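Local atomic coordinates of putative oxidoreductase (Mycobacterium avium, PDB entry 3QHA), a protein that probably acts as an NAD(P)-dependent oxidoreductase of the 3-hydroxyisobutyrate and 6-phosphogluconate dehydrogenase family, acting on an alcohol group of a substrate not yet established. Residues Thr32-Thr35 and Gly40-Val43; Ala195-Lys200 and Asp272-Arg277; Met199-Ala204 and Leu263-Ala268. All coordinates share one frame; numbering follows the deposited sequence.

Contact 1 (Thr32-Thr35 and Gly40-Val43)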
loop_
_atom_site.group_PDB
_atom_site.type_symbol
_atom_site.label_atom_id
_atom_site.label_comp_id
_atom_site.label_asym_id
_atom_site.label_seq_id
_atom_site.Cartn_x
_atom_site.Cartn_y
_atom_site.Cartn_z
ATOM N N THR B 32 8.005 -25.649 -5.663
ATOM C CA THR B 32 6.909 -26.499 -5.199
ATOM C C THR B 32 5.663 -26.333 -6.074
ATOM O O THR B 32 4.992 -27.315 -6.392
ATOM C CB THR B 32 6.545 -26.202 -3.727
ATOM O OG1 THR B 32 7.697 -26.397 -2.899
ATOM C CG2 THR B 32 5.430 -27.122 -3.246
ATOM N N ARG B 33 5.357 -25.095 -6.452
ATOM C CA ARG B 33 4.257 -24.818 -7.381
ATOM C C ARG B 33 4.509 -25.501 -8.728
ATOM O O ARG B 33 3.587 -26.028 -9.349
ATOM C CB ARG B 33 4.083 -23.302 -7.571
ATOM C CG ARG B 33 3.166 -22.884 -8.720
ATOM C CD ARG B 33 1.721 -23.292 -8.470
ATOM N NE ARG B 33 0.836 -22.887 -9.562
ATOM C CZ ARG B 33 -0.459 -23.192 -9.644
ATOM N NH1 ARG B 33 -1.047 -23.918 -8.696
ATOM N NH2 ARG B 33 -1.175 -22.770 -10.681
ATOM N N MET B 34 5.767 -25.499 -9.161
ATOM C CA MET B 34 6.156 -26.112 -10.434
ATOM C C MET B 34 6.061 -27.645 -10.477
ATOM O O MET B 34 6.126 -28.226 -11.561
ATOM C CB MET B 34 7.571 -25.681 -10.819
ATOM C CG MET B 34 7.689 -24.213 -11.154
ATOM S SD MET B 34 9.357 -23.762 -11.644
ATOM C CE MET B 34 9.230 -21.975 -11.691
ATOM N N THR B 35 5.906 -28.308 -9.328
ATOM C CA THR B 35 5.676 -29.760 -9.334
ATOM C C THR B 35 4.314 -30.105 -9.949
ATOM O O THR B 35 4.079 -31.246 -10.348
ATOM C CB THR B 35 5.766 -30.385 -7.924
ATOM O OG1 THR B 35 4.815 -29.763 -7.052
ATOM C CG2 THR B 35 7.170 -30.229 -7.354
ATOM N N GLY B 40 6.865 -31.126 -15.332
ATOM C CA GLY B 40 7.610 -31.549 -14.149
ATOM C C GLY B 40 8.771 -30.607 -13.887
ATOM O O GLY B 40 9.138 -29.809 -14.757
ATOM N N VAL B 41 9.351 -30.695 -12.692
ATOM C CA VAL B 41 10.502 -29.867 -12.340
ATOM C C VAL B 41 11.625 -30.702 -11.726
ATOM O O VAL B 41 11.376 -31.644 -10.973
ATOM C CB VAL B 41 10.106 -28.723 -11.378
ATOM C CG1 VAL B 41 9.598 -29.278 -10.050
ATOM C CG2 VAL B 41 11.279 -27.773 -11.164
ATOM N N THR B 42 12.860 -30.349 -12.079
ATOM C CA THR B 42 14.061 -30.957 -11.518
ATOM C C THR B 42 14.767 -29.890 -10.695
ATOM O O THR B 42 15.036 -28.798 -11.190
ATOM C CB THR B 42 15.007 -31.458 -12.624
ATOM O OG1 THR B 42 14.351 -32.476 -13.390
ATOM C CG2 THR B 42 16.289 -32.022 -12.032
ATOM N N VAL B 43 15.067 -30.207 -9.440
ATOM C CA VAL B 43 15.559 -29.199 -8.511
ATOM C C VAL B 43 16.958 -29.507 -8.018
ATOM O O VAL B 43 17.383 -30.665 -7.984
ATOM C CB VAL B 43 14.627 -29.052 -7.286
ATOM C CG1 VAL B 43 13.241 -28.607 -7.726
ATOM C CG2 VAL B 43 14.554 -30.351 -6.497
#
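T35, whose methyl CG2 packs on V41, also holds the carbonyl oxygen of T32 twice. Its hydroxyl OG1 lies 2.5 Å from T32 O, a short bond, and its backbone N lies 3.2 Å from the same atom. The setting is the first beta-alpha-beta unit of the Rossmann fold. Strand 18-21 runs into helix 27-33, and a short loop then leads into strand 41-44. The hydroxyl comes to the carbonyl at a C=O...O angle of 151°, tilted 17° from the carbonyl plane. T35 chi1 of 58° sets OG1 between the backbone N and the carbonyl carbon. From there OG1 reaches back to T32 O, and CG2 is the branch that meets V41.

No hydrogen bond joins the two segments; they are held by apolar packing. V41 points its side chain at the helix side. M34 CB and V41 CB face each other at 4.0 Å. Beyond CG the M34 chain is extended and leads away from V41, to lie against L18, Y20 and W164. V41 also touches L18 and A59, so both side chains belong to the core between the sheet and its covering helices. R33 points away from the strand and donates from NE to H163 O, on helix 151-164.

G40 enters the strand with a positive phi, which favours glycine. The strand then pairs with L18 and Y20 through T42 and with T60 through V41 and V43. It is thus flanked by strands 18-21 and 60-61. The unit has the form of a nucleotide-binding Rossmann motif, consistent with use of a dinucleotide cofactor. On the helix side, V41 CG1 sits 3.8 Å from T35 CG2 and 3.9 Å from T35 N.

Contact 2 (Ala195-Lys200 and Asp272-Arg277)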
loop_
_atom_site.group_PDB
_atom_site.type_symbol
_atom_site.label_atom_id
_atom_site.label_comp_id
_atom_site.label_asym_id
_atom_site.label_seq_id
_atom_site.Cartn_x
_atom_site.Cartn_y
_atom_site.Cartn_z
ATOM N N ALA B 195 5.978 4.508 6.628
ATOM C CA ALA B 195 5.159 3.840 7.638
ATOM C C ALA B 195 5.781 4.009 9.026
ATOM O O ALA B 195 5.087 4.336 9.990
ATOM C CB ALA B 195 4.987 2.370 7.304
ATOM N N CYS B 196 7.092 3.806 9.111
ATOM C CA CYS B 196 7.818 3.952 10.372
ATOM C C CYS B 196 7.753 5.380 10.910
ATOM O O CYS B 196 7.614 5.588 12.115
ATOM C CB CYS B 196 9.275 3.525 10.201
ATOM S SG CYS B 196 9.479 1.760 9.875
ATOM N N GLU B 197 7.858 6.359 10.014
ATOM C CA GLU B 197 7.697 7.760 10.387
ATOM C C GLU B 197 6.289 8.020 10.937
ATOM O O GLU B 197 6.127 8.737 11.931
ATOM C CB GLU B 197 7.996 8.666 9.187
ATOM C CG GLU B 197 7.863 10.150 9.468
ATOM C CD GLU B 197 8.397 11.015 8.340
ATOM O OE1 GLU B 197 9.631 11.056 8.141
ATOM O OE2 GLU B 197 7.583 11.665 7.659
ATOM N N ALA B 198 5.280 7.430 10.295
ATOM C CA ALA B 198 3.897 7.516 10.775
ATOM C C ALA B 198 3.743 6.892 12.159
ATOM O O ALA B 198 3.047 7.443 13.014
ATOM C CB ALA B 198 2.945 6.848 9.792
ATOM N N MET B 199 4.391 5.743 12.366
ATOM C CA MET B 199 4.385 5.068 13.665
ATOM C C MET B 199 5.043 5.923 14.749
ATOM O O MET B 199 4.608 5.908 15.898
ATOM C CB MET B 199 5.106 3.718 13.585
ATOM C CG MET B 199 4.400 2.680 12.731
ATOM S SD MET B 199 5.506 1.364 12.188
ATOM C CE MET B 199 5.760 0.469 13.720
ATOM N N LYS B 200 6.091 6.655 14.381
ATOM C CA LYS B 200 6.781 7.534 15.323
ATOM C C LYS B 200 5.858 8.671 15.755
ATOM O O LYS B 200 5.805 9.021 16.934
ATOM C CB LYS B 200 8.065 8.093 14.703
ATOM N N ASP B 272 10.279 14.866 14.286
ATOM C CA ASP B 272 10.773 15.286 12.983
ATOM C C ASP B 272 10.133 14.388 11.920
ATOM O O ASP B 272 10.227 13.161 12.005
ATOM C CB ASP B 272 12.301 15.149 12.967
ATOM C CG ASP B 272 12.954 15.781 11.745
ATOM O OD1 ASP B 272 12.558 16.901 11.351
ATOM O OD2 ASP B 272 13.892 15.162 11.190
ATOM N N LEU B 273 9.485 14.997 10.928
ATOM C CA LEU B 273 8.772 14.260 9.879
ATOM C C LEU B 273 9.317 14.618 8.490
ATOM O O LEU B 273 8.596 15.179 7.660
ATOM C CB LEU B 273 7.275 14.574 9.951
ATOM C CG LEU B 273 6.564 14.245 11.264
ATOM C CD1 LEU B 273 5.141 14.794 11.248
ATOM C CD2 LEU B 273 6.568 12.743 11.517
ATOM N N PRO B 274 10.595 14.282 8.228
ATOM C CA PRO B 274 11.248 14.727 6.996
ATOM C C PRO B 274 10.686 14.134 5.696
ATOM O O PRO B 274 10.625 14.846 4.692
ATOM C CB PRO B 274 12.713 14.317 7.206
ATOM C CG PRO B 274 12.660 13.200 8.189
ATOM C CD PRO B 274 11.519 13.530 9.096
ATOM N N LEU B 275 10.289 12.861 5.700
ATOM C CA LEU B 275 9.655 12.271 4.509
ATOM C C LEU B 275 8.343 12.990 4.192
ATOM O O LEU B 275 8.056 13.286 3.031
ATOM C CB LEU B 275 9.398 10.769 4.682
ATOM C CG LEU B 275 10.585 9.821 4.500
ATOM C CD1 LEU B 275 10.229 8.422 5.003
ATOM C CD2 LEU B 275 11.021 9.768 3.044
ATOM N N ALA B 276 7.563 13.279 5.231
ATOM C CA ALA B 276 6.297 13.999 5.082
ATOM C C ALA B 276 6.486 15.429 4.565
ATOM O O ALA B 276 5.695 15.899 3.745
ATOM C CB ALA B 276 5.536 14.012 6.402
ATOM N N ARG B 277 7.526 16.114 5.039
ATOM C CA ARG B 277 7.834 17.469 4.570
ATOM C C ARG B 277 8.119 17.461 3.071
ATOM O O ARG B 277 7.579 18.273 2.323
ATOM C CB ARG B 277 9.035 18.049 5.322
#
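E197 reaches the start of the helix at L275 and A276 by a fully stretched side chain. CG is anti to the backbone N (chi1 -180°) and chi2 is close to 170°. A final turn of -70° about CG-CD sets the carboxylate so that each oxygen meets a different amide. OE1 of E197 accepts from L275 N at 3.1 Å, and OE2 of E197 accepts from A276 N at 2.9 Å. Each oxygen accepts through its syn lone pair. Two bonds to successive backbone amides, one per oxygen, fix the rotation of the carboxylate. E197, from a separate helix, thus accepts from two amides of the first turn of helix 274-286.

L273 holds the N-cap position. The helix begins at P274, whose nitrogen has no hydrogen to give. The next two amides are the ones E197 takes. R277 N instead bonds to L273 O, the normal helical pairing. The partial positive charge of a helix start would probably favour the charged form of E197. D272 OD2, at 6.7 Å from E197 OE1, is a like charge but not in contact.

Apolar atoms line the end of the E197 side chain. L273 CD2 packs on E197 CG at 3.5 Å, and E197 CD lies 3.6 Å from L273 CA. The P274 ring brings CD to within 3.3 Å of E197 OE1. A276 CB comes to 3.4 Å from E197 OE2, and L275 CB touches E197 OE1.

The contact ties the long helix 176-204 to helix 274-286 within the all-helical C-terminal part. L273 also packs on L201, and L275 on A193, both on helix 176-204. Across the dimer interface, A276 meets M186 of the second subunit, and A195 meets I229 of that chain.

Contact 3 (Met199-Ala204 and Leu263-Ala268)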
loop_
_atom_site.group_PDB
_atom_site.type_symbol
_atom_site.label_atom_id
_atom_site.label_comp_id
_atom_site.label_asym_id
_atom_site.label_seq_id
_atom_site.Cartn_x
_atom_site.Cartn_y
_atom_site.Cartn_z
ATOM N N MET B 199 4.391 5.743 12.366
ATOM C CA MET B 199 4.385 5.068 13.665
ATOM C C MET B 199 5.043 5.923 14.749
ATOM O O MET B 199 4.608 5.908 15.898
ATOM C CB MET B 199 5.106 3.718 13.585
ATOM C CG MET B 199 4.400 2.680 12.731
ATOM S SD MET B 199 5.506 1.364 12.188
ATOM C CE MET B 199 5.760 0.469 13.720
ATOM N N LYS B 200 6.091 6.655 14.381
ATOM C CA LYS B 200 6.781 7.534 15.323
ATOM C C LYS B 200 5.858 8.671 15.755
ATOM O O LYS B 200 5.805 9.021 16.934
ATOM C CB LYS B 200 8.065 8.093 14.703
ATOM N N LEU B 201 5.126 9.229 14.792
ATOM C CA LEU B 201 4.157 10.287 15.064
ATOM C C LEU B 201 3.028 9.796 15.966
ATOM O O LEU B 201 2.693 10.442 16.960
ATOM C CB LEU B 201 3.559 10.807 13.756
ATOM C CG LEU B 201 2.610 12.001 13.874
ATOM C CD1 LEU B 201 3.322 13.195 14.496
ATOM C CD2 LEU B 201 2.041 12.362 12.510
ATOM N N ALA B 202 2.445 8.657 15.604
ATOM C CA ALA B 202 1.323 8.084 16.345
ATOM C C ALA B 202 1.687 7.870 17.811
ATOM O O ALA B 202 0.900 8.177 18.705
ATOM C CB ALA B 202 0.894 6.768 15.712
ATOM N N GLU B 203 2.892 7.359 18.045
ATOM C CA GLU B 203 3.354 7.059 19.398
ATOM C C GLU B 203 3.609 8.326 20.220
ATOM O O GLU B 203 3.231 8.391 21.387
ATOM C CB GLU B 203 4.612 6.188 19.351
ATOM C CG GLU B 203 5.294 5.997 20.699
ATOM C CD GLU B 203 6.432 5.003 20.633
ATOM O OE1 GLU B 203 6.159 3.790 20.551
ATOM O OE2 GLU B 203 7.601 5.435 20.667
ATOM N N ALA B 204 4.241 9.328 19.613
ATOM C CA ALA B 204 4.476 10.603 20.294
ATOM C C ALA B 204 3.152 11.276 20.656
ATOM O O ALA B 204 3.059 11.970 21.668
ATOM C CB ALA B 204 5.322 11.525 19.431
ATOM N N LEU B 263 2.067 17.664 9.742
ATOM C CA LEU B 263 3.320 18.362 10.045
ATOM C C LEU B 263 3.186 19.264 11.273
ATOM O O LEU B 263 4.132 19.407 12.050
ATOM C CB LEU B 263 3.787 19.180 8.840
ATOM C CG LEU B 263 4.346 18.355 7.678
ATOM C CD1 LEU B 263 4.357 19.173 6.392
ATOM C CD2 LEU B 263 5.746 17.838 8.002
ATOM N N ALA B 264 2.011 19.867 11.440
ATOM C CA ALA B 264 1.740 20.716 12.596
ATOM C C ALA B 264 1.642 19.875 13.863
ATOM O O ALA B 264 2.165 20.265 14.911
ATOM C CB ALA B 264 0.460 21.515 12.386
ATOM N N LEU B 265 0.976 18.722 13.765
ATOM C CA LEU B 265 0.908 17.783 14.886
ATOM C C LEU B 265 2.313 17.336 15.291
ATOM O O LEU B 265 2.606 17.203 16.479
ATOM C CB LEU B 265 0.044 16.561 14.541
ATOM C CG LEU B 265 -0.086 15.477 15.624
ATOM C CD1 LEU B 265 -0.767 16.018 16.876
ATOM C CD2 LEU B 265 -0.838 14.267 15.084
ATOM N N GLY B 266 3.174 17.113 14.299
ATOM C CA GLY B 266 4.554 16.697 14.546
ATOM C C GLY B 266 5.367 17.752 15.270
ATOM O O GLY B 266 6.212 17.429 16.103
ATOM N N GLU B 267 5.116 19.018 14.947
ATOM C CA GLU B 267 5.724 20.130 15.670
ATOM C C GLU B 267 5.229 20.155 17.116
ATOM O O GLU B 267 5.998 20.441 18.037
ATOM C CB GLU B 267 5.405 21.461 14.978
ATOM N N ALA B 268 3.949 19.842 17.304
ATOM C CA ALA B 268 3.324 19.854 18.629
ATOM C C ALA B 268 3.830 18.743 19.550
ATOM O O ALA B 268 3.949 18.954 20.756
ATOM C CB ALA B 268 1.805 19.772 18.498
#
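L201 and G266 meet through apolar packing. L201 CD1 sits 3.7 Å from G266 CA and 3.9 Å from G266 N. It thus presses on the backbone of the facing helix at a residue with no side chain. The two helices come close here, with the CA atoms of L201 and G266 6.4 Å apart. L201 CG is anti to its own N (chi1 -175°), and chi2 near 60° places CD1 at the glycine. The second apolar pair is looser: L201 CD1 lies 4.3 Å from L265 CG.

No hydrogen bond crosses between the segments. Backbone bonds such as E203 N to M199 O and E267 N to L263 O run within helices 176-204 and 245-268. E203 OE1 is hydrogen-bonded to M235 N of the second subunit. L201 packs on M186 of that subunit, and L265 on its R179.

This joins two helices of the C-terminal helical part beside the dimer interface. With no polar bond between the segments, the fit rests on van der Waals contact and on burial of one leucine methyl against glycine.

Overall arrangement
Contacts 2 and 3 are neighbours, with centres about 8 Å apart. Their ranges overlap at M199 and K200 on helix 176-204. L273 CD1 joins them, lying 3.9 Å from G266 CA and 4.1 Å from L201 CD1. Together they hold helices 245-268 and 274-286, successive in the chain, against the long helix, and both touch the second subunit. Contact 1 stands apart in the Rossmann part. Its centre is about 43 Å from that of contact 2 and about 49 Å from that of contact 3, on the opposite side of the chain's centre. In relatives the active site lies between these two parts, so none of the contacts is likely to form it directly.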